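Local coordinates for protein alpha-fucosidase GH29 (Fusarium graminearum, PDB 4NI3) that hydrolyses alpha-L-fucosides as a family GH29 glycosidase, and probably releases alpha-1,6-linked fucose from the reducing-end N-acetylglucosamine of glycoprotein glycans, at residues W287-P292 / T302-S307; N138-V143 / L191-G196; L366-E371 / S477-S482. All coordinates share one frame; numbering follows the deposited sequence.

Contact 1 (W287-P292 / T302-S307); sequences WERGGP and TDDAIS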
loop_
_atom_site.group_PDB
_atom_site.type_symbol
_atom_site.label_atom_id
_atom_site.label_comp_id
_atom_site.label_asym_id
_atom_site.label_seq_id
_atom_site.Cartn_x
_atom_site.Cartn_y
_atom_site.Cartn_z
ATOM N N TRP A 287 -0.716 -3.164 4.223
ATOM C CA TRP A 287 -0.859 -2.586 5.555
ATOM C C TRP A 287 -1.880 -1.467 5.495
ATOM O O TRP A 287 -1.714 -0.514 4.743
ATOM C CB TRP A 287 0.484 -2.022 6.020
ATOM C CG TRP A 287 1.564 -3.061 6.224
ATOM C CD1 TRP A 287 2.106 -3.886 5.294
ATOM C CD2 TRP A 287 2.249 -3.345 7.457
ATOM N NE1 TRP A 287 3.084 -4.685 5.864
ATOM C CE2 TRP A 287 3.195 -4.358 7.188
ATOM C CE3 TRP A 287 2.159 -2.830 8.745
ATOM C CZ2 TRP A 287 4.038 -4.884 8.181
ATOM C CZ3 TRP A 287 3.002 -3.351 9.731
ATOM C CH2 TRP A 287 3.925 -4.358 9.433
ATOM N N GLU A 288 -2.957 -1.576 6.251
ATOM C CA GLU A 288 -4.093 -0.660 6.172
ATOM C C GLU A 288 -3.920 0.578 7.047
ATOM O O GLU A 288 -3.674 0.442 8.263
ATOM C CB GLU A 288 -5.365 -1.422 6.589
ATOM C CG GLU A 288 -6.614 -0.556 6.624
ATOM C CD GLU A 288 -7.877 -1.333 7.009
ATOM O OE1 GLU A 288 -7.839 -2.579 7.007
ATOM O OE2 GLU A 288 -8.878 -0.665 7.347
ATOM N N ARG A 289 -4.041 1.779 6.494
ATOM C CA ARG A 289 -3.935 3.015 7.282
ATOM C C ARG A 289 -2.691 3.023 8.142
ATOM O O ARG A 289 -2.737 3.405 9.302
ATOM C CB ARG A 289 -5.165 3.218 8.170
ATOM C CG ARG A 289 -6.410 3.608 7.377
ATOM C CD ARG A 289 -7.498 4.042 8.347
ATOM N NE ARG A 289 -8.748 4.453 7.695
ATOM C CZ ARG A 289 -8.984 5.671 7.211
ATOM N NH1 ARG A 289 -8.023 6.597 7.209
ATOM N NH2 ARG A 289 -10.156 5.932 6.647
ATOM N N GLY A 290 -1.581 2.577 7.589
ATOM C CA GLY A 290 -0.340 2.553 8.357
ATOM C C GLY A 290 0.702 1.819 7.549
ATOM O O GLY A 290 0.647 1.770 6.325
ATOM N N GLY A 291 1.651 1.206 8.231
ATOM C CA GLY A 291 2.783 0.582 7.570
ATOM C C GLY A 291 3.778 0.249 8.661
ATOM O O GLY A 291 3.597 0.635 9.820
ATOM N N PRO A 292 4.847 -0.457 8.302
ATOM C CA PRO A 292 5.789 -0.876 9.345
ATOM C C PRO A 292 6.604 0.267 9.903
ATOM O O PRO A 292 6.838 1.265 9.246
ATOM C CB PRO A 292 6.687 -1.875 8.614
ATOM C CG PRO A 292 6.630 -1.419 7.144
ATOM C CD PRO A 292 5.191 -0.989 6.974
ATOM N N THR A 302 1.283 -0.188 1.496
ATOM C CA THR A 302 0.315 0.486 2.350
ATOM C C THR A 302 -0.905 0.850 1.508
ATOM O O THR A 302 -0.732 1.328 0.360
ATOM C CB THR A 302 0.905 1.794 2.913
ATOM O OG1 THR A 302 1.807 1.485 3.973
ATOM C CG2 THR A 302 -0.206 2.669 3.460
ATOM N N ASP A 303 -2.115 0.709 2.041
ATOM C CA ASP A 303 -3.220 1.445 1.449
ATOM C C ASP A 303 -3.762 2.365 2.540
ATOM O O ASP A 303 -3.997 1.926 3.675
ATOM C CB ASP A 303 -4.291 0.502 0.826
ATOM C CG ASP A 303 -5.296 -0.049 1.840
ATOM O OD1 ASP A 303 -4.960 -0.957 2.638
ATOM O OD2 ASP A 303 -6.438 0.413 1.829
ATOM N N ASP A 304 -3.830 3.651 2.238
ATOM C CA ASP A 304 -4.274 4.649 3.199
ATOM C C ASP A 304 -5.318 5.499 2.543
ATOM O O ASP A 304 -5.564 5.373 1.337
ATOM C CB ASP A 304 -3.098 5.507 3.680
ATOM C CG ASP A 304 -3.263 6.021 5.104
ATOM O OD1 ASP A 304 -4.367 5.981 5.664
ATOM O OD2 ASP A 304 -2.242 6.501 5.640
ATOM N N ALA A 305 -5.964 6.347 3.329
ATOM C CA ALA A 305 -7.096 7.124 2.869
ATOM C C ALA A 305 -6.818 8.605 3.030
ATOM O O ALA A 305 -6.095 9.019 3.923
ATOM C CB ALA A 305 -8.354 6.718 3.632
ATOM N N ILE A 306 -7.424 9.414 2.183
ATOM C CA ILE A 306 -7.238 10.854 2.235
ATOM C C ILE A 306 -7.948 11.486 3.456
ATOM O O ILE A 306 -7.647 12.638 3.810
ATOM C CB ILE A 306 -7.729 11.506 0.893
ATOM C CG1 ILE A 306 -7.154 12.926 0.730
ATOM C CG2 ILE A 306 -9.255 11.382 0.720
ATOM C CD1 ILE A 306 -7.152 13.372 -0.720
ATOM N N SER A 307 -8.880 10.736 4.065
ATOM C CA SER A 307 -9.530 11.141 5.314
ATOM C C SER A 307 -9.254 10.123 6.409
ATOM O O SER A 307 -9.256 8.915 6.163
ATOM C CB SER A 307 -11.044 11.262 5.125
ATOM O OG SER A 307 -11.652 11.492 6.399
HETATM O O HOH W 1 -5.306 6.846 8.070
#

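Contact 2 (N138-V143 / L191-G196); sequences NEWNPV and LQKLLG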
loop_
_atom_site.group_PDB
_atom_site.type_symbol
_atom_site.label_atom_id
_atom_site.label_comp_id
_atom_site.label_asym_id
_atom_site.label_seq_id
_atom_site.Cartn_x
_atom_site.Cartn_y
_atom_site.Cartn_z
ATOM N N ASN A 138 -23.943 -11.605 -10.522
ATOM C CA ASN A 138 -24.576 -10.799 -9.481
ATOM C C ASN A 138 -25.427 -9.694 -10.092
ATOM O O ASN A 138 -24.912 -8.727 -10.668
ATOM C CB ASN A 138 -23.524 -10.210 -8.540
ATOM C CG ASN A 138 -24.138 -9.331 -7.462
ATOM O OD1 ASN A 138 -25.336 -9.406 -7.184
ATOM N ND2 ASN A 138 -23.322 -8.493 -6.847
ATOM N N GLU A 139 -26.742 -9.859 -9.987
ATOM C CA GLU A 139 -27.684 -8.885 -10.522
ATOM C C GLU A 139 -27.662 -7.549 -9.821
ATOM O O GLU A 139 -28.178 -6.554 -10.349
ATOM C CB GLU A 139 -29.111 -9.457 -10.473
ATOM C CG GLU A 139 -29.621 -9.747 -9.041
ATOM C CD GLU A 139 -29.309 -11.167 -8.536
ATOM O OE1 GLU A 139 -28.418 -11.849 -9.076
ATOM O OE2 GLU A 139 -30.012 -11.627 -7.604
ATOM N N TRP A 140 -27.084 -7.511 -8.616
ATOM C CA TRP A 140 -26.964 -6.263 -7.893
ATOM C C TRP A 140 -25.799 -5.479 -8.450
ATOM O O TRP A 140 -24.658 -5.611 -7.978
ATOM C CB TRP A 140 -26.779 -6.534 -6.394
ATOM C CG TRP A 140 -27.994 -7.248 -5.829
ATOM C CD1 TRP A 140 -28.149 -8.598 -5.650
ATOM C CD2 TRP A 140 -29.211 -6.636 -5.391
ATOM N NE1 TRP A 140 -29.395 -8.857 -5.136
ATOM C CE2 TRP A 140 -30.061 -7.677 -4.951
ATOM C CE3 TRP A 140 -29.656 -5.313 -5.311
ATOM C CZ2 TRP A 140 -31.343 -7.439 -4.452
ATOM C CZ3 TRP A 140 -30.927 -5.069 -4.797
ATOM C CH2 TRP A 140 -31.753 -6.135 -4.361
ATOM N N ASN A 141 -26.067 -4.695 -9.492
ATOM C CA ASN A 141 -24.999 -4.007 -10.186
ATOM C C ASN A 141 -25.570 -2.741 -10.826
ATOM O O ASN A 141 -26.809 -2.609 -10.959
ATOM C CB ASN A 141 -24.313 -4.971 -11.195
ATOM C CG ASN A 141 -25.156 -5.271 -12.436
ATOM O OD1 ASN A 141 -25.549 -4.355 -13.178
ATOM N ND2 ASN A 141 -25.361 -6.553 -12.704
ATOM N N PRO A 142 -24.703 -1.794 -11.207
ATOM C CA PRO A 142 -25.176 -0.472 -11.645
ATOM C C PRO A 142 -25.561 -0.439 -13.126
ATOM O O PRO A 142 -25.895 0.642 -13.612
ATOM C CB PRO A 142 -23.966 0.434 -11.362
ATOM C CG PRO A 142 -22.797 -0.486 -11.545
ATOM C CD PRO A 142 -23.249 -1.784 -10.956
ATOM N N VAL A 143 -25.514 -1.570 -13.812
ATOM C CA VAL A 143 -26.075 -1.653 -15.166
ATOM C C VAL A 143 -27.554 -1.995 -15.046
ATOM O O VAL A 143 -28.387 -1.390 -15.711
ATOM C CB VAL A 143 -25.308 -2.698 -16.009
ATOM C CG1 VAL A 143 -26.000 -2.952 -17.360
ATOM C CG2 VAL A 143 -23.869 -2.227 -16.253
ATOM N N LEU A 191 -32.365 -10.954 -2.812
ATOM C CA LEU A 191 -31.933 -10.121 -1.705
ATOM C C LEU A 191 -30.945 -10.855 -0.797
ATOM O O LEU A 191 -30.026 -10.231 -0.256
ATOM C CB LEU A 191 -33.141 -9.619 -0.912
ATOM C CG LEU A 191 -32.876 -8.548 0.153
ATOM C CD1 LEU A 191 -32.213 -7.309 -0.466
ATOM C CD2 LEU A 191 -34.193 -8.179 0.837
ATOM N N GLN A 192 -31.079 -12.170 -0.649
ATOM C CA GLN A 192 -30.080 -12.935 0.092
ATOM C C GLN A 192 -28.684 -12.763 -0.524
ATOM O O GLN A 192 -27.693 -12.686 0.202
ATOM C CB GLN A 192 -30.431 -14.414 0.143
ATOM C CG GLN A 192 -31.644 -14.757 1.008
ATOM C CD GLN A 192 -31.899 -16.241 0.989
ATOM O OE1 GLN A 192 -31.405 -16.962 0.114
ATOM N NE2 GLN A 192 -32.679 -16.714 1.955
ATOM N N LYS A 193 -28.604 -12.686 -1.843
ATOM C CA LYS A 193 -27.306 -12.537 -2.478
ATOM C C LYS A 193 -26.681 -11.194 -2.139
ATOM O O LYS A 193 -25.483 -11.128 -1.867
ATOM C CB LYS A 193 -27.447 -12.704 -3.998
ATOM C CG LYS A 193 -26.112 -12.516 -4.746
ATOM C CD LYS A 193 -26.284 -12.609 -6.277
ATOM C CE LYS A 193 -26.657 -14.030 -6.719
ATOM N NZ LYS A 193 -26.959 -14.059 -8.194
ATOM N N LEU A 194 -27.466 -10.126 -2.136
ATOM C CA LEU A 194 -26.962 -8.816 -1.730
ATOM C C LEU A 194 -26.473 -8.832 -0.293
ATOM O O LEU A 194 -25.373 -8.335 0.016
ATOM C CB LEU A 194 -28.032 -7.731 -1.889
ATOM C CG LEU A 194 -27.583 -6.309 -1.537
ATOM C CD1 LEU A 194 -26.692 -5.723 -2.615
ATOM C CD2 LEU A 194 -28.764 -5.402 -1.251
ATOM N N LEU A 195 -27.271 -9.425 0.588
ATOM C CA LEU A 195 -27.028 -9.341 2.034
ATOM C C LEU A 195 -26.190 -10.489 2.623
ATOM O O LEU A 195 -26.033 -10.593 3.854
ATOM C CB LEU A 195 -28.381 -9.239 2.741
ATOM C CG LEU A 195 -29.212 -8.021 2.344
ATOM C CD1 LEU A 195 -30.549 -8.054 3.074
ATOM C CD2 LEU A 195 -28.483 -6.701 2.621
ATOM N N GLY A 196 -25.615 -11.315 1.773
ATOM C CA GLY A 196 -24.719 -12.372 2.226
ATOM C C GLY A 196 -25.424 -13.447 3.017
ATOM O O GLY A 196 -24.836 -13.997 3.960
HETATM O O HOH W 2 -30.335 -14.373 -7.561
#

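Contact 3 (L366-E371 / S477-S482); sequences LSRYGE and SQPAES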
loop_
_atom_site.group_PDB
_atom_site.type_symbol
_atom_site.label_atom_id
_atom_site.label_comp_id
_atom_site.label_asym_id
_atom_site.label_seq_id
_atom_site.Cartn_x
_atom_site.Cartn_y
_atom_site.Cartn_z
ATOM N N LEU A 366 5.909 14.792 -7.117
ATOM C CA LEU A 366 6.432 13.668 -7.886
ATOM C C LEU A 366 6.939 14.079 -9.276
ATOM O O LEU A 366 7.887 13.488 -9.776
ATOM C CB LEU A 366 5.359 12.579 -7.993
ATOM C CG LEU A 366 5.131 11.818 -6.684
ATOM C CD1 LEU A 366 3.951 10.867 -6.822
ATOM C CD2 LEU A 366 6.381 11.045 -6.280
ATOM N N SER A 367 6.344 15.102 -9.868
ATOM C CA SER A 367 6.825 15.515 -11.176
ATOM C C SER A 367 8.168 16.231 -11.045
ATOM O O SER A 367 8.960 16.207 -11.979
ATOM C CB SER A 367 5.805 16.404 -11.868
ATOM O OG SER A 367 5.663 17.611 -11.162
ATOM N N ARG A 368 8.429 16.851 -9.894
ATOM C CA ARG A 368 9.692 17.535 -9.668
ATOM C C ARG A 368 10.769 16.585 -9.155
ATOM O O ARG A 368 11.938 16.654 -9.567
ATOM C CB ARG A 368 9.474 18.674 -8.667
ATOM C CG ARG A 368 10.715 19.432 -8.304
ATOM C CD ARG A 368 10.300 20.720 -7.674
ATOM N NE ARG A 368 11.463 21.388 -7.131
ATOM C CZ ARG A 368 11.399 22.370 -6.244
ATOM N NH1 ARG A 368 10.217 22.800 -5.824
ATOM N NH2 ARG A 368 12.524 22.917 -5.799
ATOM N N TYR A 369 10.372 15.677 -8.261
ATOM C CA TYR A 369 11.338 14.898 -7.502
ATOM C C TYR A 369 11.221 13.412 -7.756
ATOM O O TYR A 369 11.796 12.594 -7.027
ATOM C CB TYR A 369 11.167 15.179 -6.010
ATOM C CG TYR A 369 11.564 16.569 -5.592
ATOM C CD1 TYR A 369 12.888 17.002 -5.703
ATOM C CD2 TYR A 369 10.633 17.439 -5.057
ATOM C CE1 TYR A 369 13.265 18.276 -5.267
ATOM C CE2 TYR A 369 10.995 18.688 -4.607
ATOM C CZ TYR A 369 12.307 19.103 -4.716
ATOM O OH TYR A 369 12.666 20.346 -4.238
ATOM N N GLY A 370 10.496 13.053 -8.807
ATOM C CA GLY A 370 10.272 11.648 -9.130
ATOM C C GLY A 370 11.525 10.801 -9.241
ATOM O O GLY A 370 11.477 9.605 -8.983
ATOM N N GLU A 371 12.664 11.407 -9.571
ATOM C CA GLU A 371 13.911 10.663 -9.647
ATOM C C GLU A 371 14.260 9.945 -8.345
ATOM O O GLU A 371 14.863 8.874 -8.360
ATOM C CB GLU A 371 15.061 11.619 -10.018
ATOM C CG GLU A 371 16.411 10.940 -10.061
ATOM C CD GLU A 371 17.567 11.867 -10.385
ATOM O OE1 GLU A 371 17.355 13.034 -10.759
ATOM O OE2 GLU A 371 18.698 11.389 -10.254
ATOM N N SER A 477 21.770 27.478 -2.306
ATOM C CA SER A 477 20.629 28.369 -2.178
ATOM C C SER A 477 19.340 27.548 -2.251
ATOM O O SER A 477 19.228 26.648 -3.089
ATOM C CB SER A 477 20.664 29.444 -3.267
ATOM O OG SER A 477 20.038 30.633 -2.822
ATOM N N GLN A 478 18.392 27.857 -1.371
ATOM C CA GLN A 478 17.111 27.137 -1.341
ATOM C C GLN A 478 16.431 27.246 -2.693
ATOM O O GLN A 478 16.291 28.348 -3.228
ATOM C CB GLN A 478 16.186 27.676 -0.250
ATOM C CG GLN A 478 14.845 26.905 -0.127
ATOM C CD GLN A 478 13.912 27.453 0.942
ATOM O OE1 GLN A 478 14.200 28.465 1.568
ATOM N NE2 GLN A 478 12.789 26.782 1.155
ATOM N N PRO A 479 16.021 26.104 -3.263
ATOM C CA PRO A 479 15.294 26.141 -4.530
ATOM C C PRO A 479 13.849 26.560 -4.297
ATOM O O PRO A 479 13.468 26.924 -3.177
ATOM C CB PRO A 479 15.378 24.695 -5.028
ATOM C CG PRO A 479 15.427 23.880 -3.770
ATOM C CD PRO A 479 16.210 24.722 -2.767
ATOM N N ALA A 480 13.042 26.497 -5.348
ATOM C CA ALA A 480 11.619 26.725 -5.204
ATOM C C ALA A 480 11.047 25.880 -4.060
ATOM O O ALA A 480 11.462 24.739 -3.845
ATOM C CB ALA A 480 10.903 26.397 -6.506
ATOM N N GLU A 481 10.097 26.448 -3.329
ATOM C CA GLU A 481 9.501 25.772 -2.185
ATOM C C GLU A 481 8.916 24.403 -2.546
ATOM O O GLU A 481 8.310 24.236 -3.613
ATOM C CB GLU A 481 8.411 26.661 -1.592
ATOM C CG GLU A 481 7.833 26.168 -0.282
ATOM C CD GLU A 481 7.104 27.265 0.463
ATOM O OE1 GLU A 481 7.341 28.450 0.143
ATOM O OE2 GLU A 481 6.302 26.943 1.365
ATOM N N SER A 482 9.117 23.428 -1.657
ATOM C CA SER A 482 8.493 22.121 -1.816
ATOM C C SER A 482 8.292 21.451 -0.476
ATOM O O SER A 482 8.807 21.911 0.549
ATOM C CB SER A 482 9.306 21.202 -2.731
ATOM O OG SER A 482 10.674 21.230 -2.405
#

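Contact 1 (W287-P292 / T302-S307)
Trp287 and Glu288 run parallel to Thr302 and Asp303, in register, as neighbouring strands of the closed eight-stranded TIM barrel. Asp303 N donates to Trp287 O at 3.0 Å, and Arg289 N donates to Asp303 O at 2.8 Å. The strands are 284-288 and 300-305, and no helix stands between them in the chain.

Past Arg289 the first chain turns back along the second strand. This brings Gly290 O to Thr302 OG1, which donates to it at 2.6 Å, in the carbonyl plane. Thr302 holds OG1 beside its own backbone N (chi1 -77°), on the side where the returning loop passes. Trp287 sets out on the same face of the sheet as Thr302, but its indole leads away. Pro292 CD lies over the centre of one face of that ring, and His273 stacks with the indole.

Glu288 and Asp303 leave from the other face. Glu288 OE1 forms a salt bridge with Lys272 and also binds a Tris molecule. Asp303 OD2 bonds to Tyr32 and to a glycerol. Both small molecules probably come from the crystallisation liquor. Their place at the C-terminal strand ends is consistent with the active-site pocket of a TIM barrel.

Arg289 reaches along the second segment with an extended chain. Arg289 NH1 and NH2 both grip Ser307 O end-on, at 2.8 and 3.2 Å, with the oxygen in the guanidinium plane. Ala305 CB lies over one face of the group, and Trp311 adds a cation-pi contact. Asp304 stands across this chain, its carboxylate turned 88° from the guanidinium. No N-H of the guanidinium points at Asp304 OD1, which takes the backbone N-H of Ala305. A water joins the two groups instead, accepting from Arg289 NH1 at 2.9 Å and donating to Asp304 OD1 at 2.7 Å.

Contact 2 (N138-V143 / L191-G196)
Trp140 meets Leu194 face on, the main apolar contact tying the loop 138-143, between barrel strand 119-125 and helix 151-161, to helix 189-195. Leu194 CB lies 3.6 Å from the centroid of the five-membered ring, only 8° off its normal, a CH-pi contact. Leu194 CD1 extends the cover toward Trp140 CG, at 3.8 Å. Leu191 CD1 touches the far end of the indole, 4.1 Å from Trp140 CZ2. Glu76 and Ile79 of the helix 76-80 also pack against Leu194.

The ionic contact is a salt bridge from Lys193 NZ to Glu139 OE1, 2.8 Å long and on the syn side of the carboxylate. The two side chains come from opposite directions. Lys193 bends at its third torsion (chi3 -68°), which turns the amine out of the line of its chain. Lys193 NZ also bonds to Val137 O. A water donates to Glu139 OE2 and is held only weakly by Lys193 NZ. Lys193 CD passes 3.5 Å from Asn138 OD1.

Hydrogen bonds set the loop. Asn138 OD1 accepts from Trp140 N at 2.9 Å, an Asx turn, with the donor above the amide carbonyl plane. Trp140 NE1 is bonded to Ser190 O, and Glu139 OE2 to Ser190 OG.

The polar bonds to Ser190 fix the indole and the carboxylate against the same helix. The loop is thus held at once by a buried ring face and by a partly exposed ion pair.

Contact 3 (L366-E371 / S477-S482)
Ala480 O is gripped by two nitrogens of Arg368, NH2 at 2.9 Å and NH1 at 3.0 Å. The bonds come end-on, with the oxygen in the guanidinium plane. Both donors reach it from the same face of the carbonyl; NH1 stands well above that plane, 67° out of it. A weak bond from NH1 to Glu481 O adds a second carbonyl. Pro479 CB meets the edge of the same group, 3.4 Å from Arg368 NH2. CG stands anti to the backbone N (chi1 178°), which points the extended chain of Arg368 from the helix 353-369 at the loop.

Tyr369 reaches across beside it. Tyr369 OH lies 2.8 Å from Ser482 OG, a hydrogen bond at the ring edge. Ser482 OG also bonds to Ala484 O. Arg368 CG sits over the centre of the Tyr369 ring, and Tyr369 CZ lies over the rim of the guanidinium. Arg368 NE bonds to Gly452 O.

The contact joins the last helix of the catalytic barrel region to the C-terminal beta domain. Its chemistry implies a cation held mainly by neutral backbone carbonyls, with Asp453 only a long, weak ion-pair partner, its rotation probably restrained by bonds in its own plane and by the tyrosine over one face.

Contact 1 is core, contact 2 is partly buried at the periphery, and contact 3 lies at the surface. Contacts 1 and 2 both belong to the barrel domain, but only contact 1 pairs barrel strands. Contact 2 ties a loop after the barrel strand 119-125 to a short outer helix. Contact 3 spans two domains. Contacts 2 and 3 lie on opposite sides of the chain's centre, with their own centres about 48 Å apart. Contact 1 combines strand pairing with side-chain bonds to backbone carbonyls; ring packing and an ion pair mark contact 2. Contacts 1 and 3 share an arginine gripping a carbonyl end-on, inside the barrel domain in one and between domains in the other.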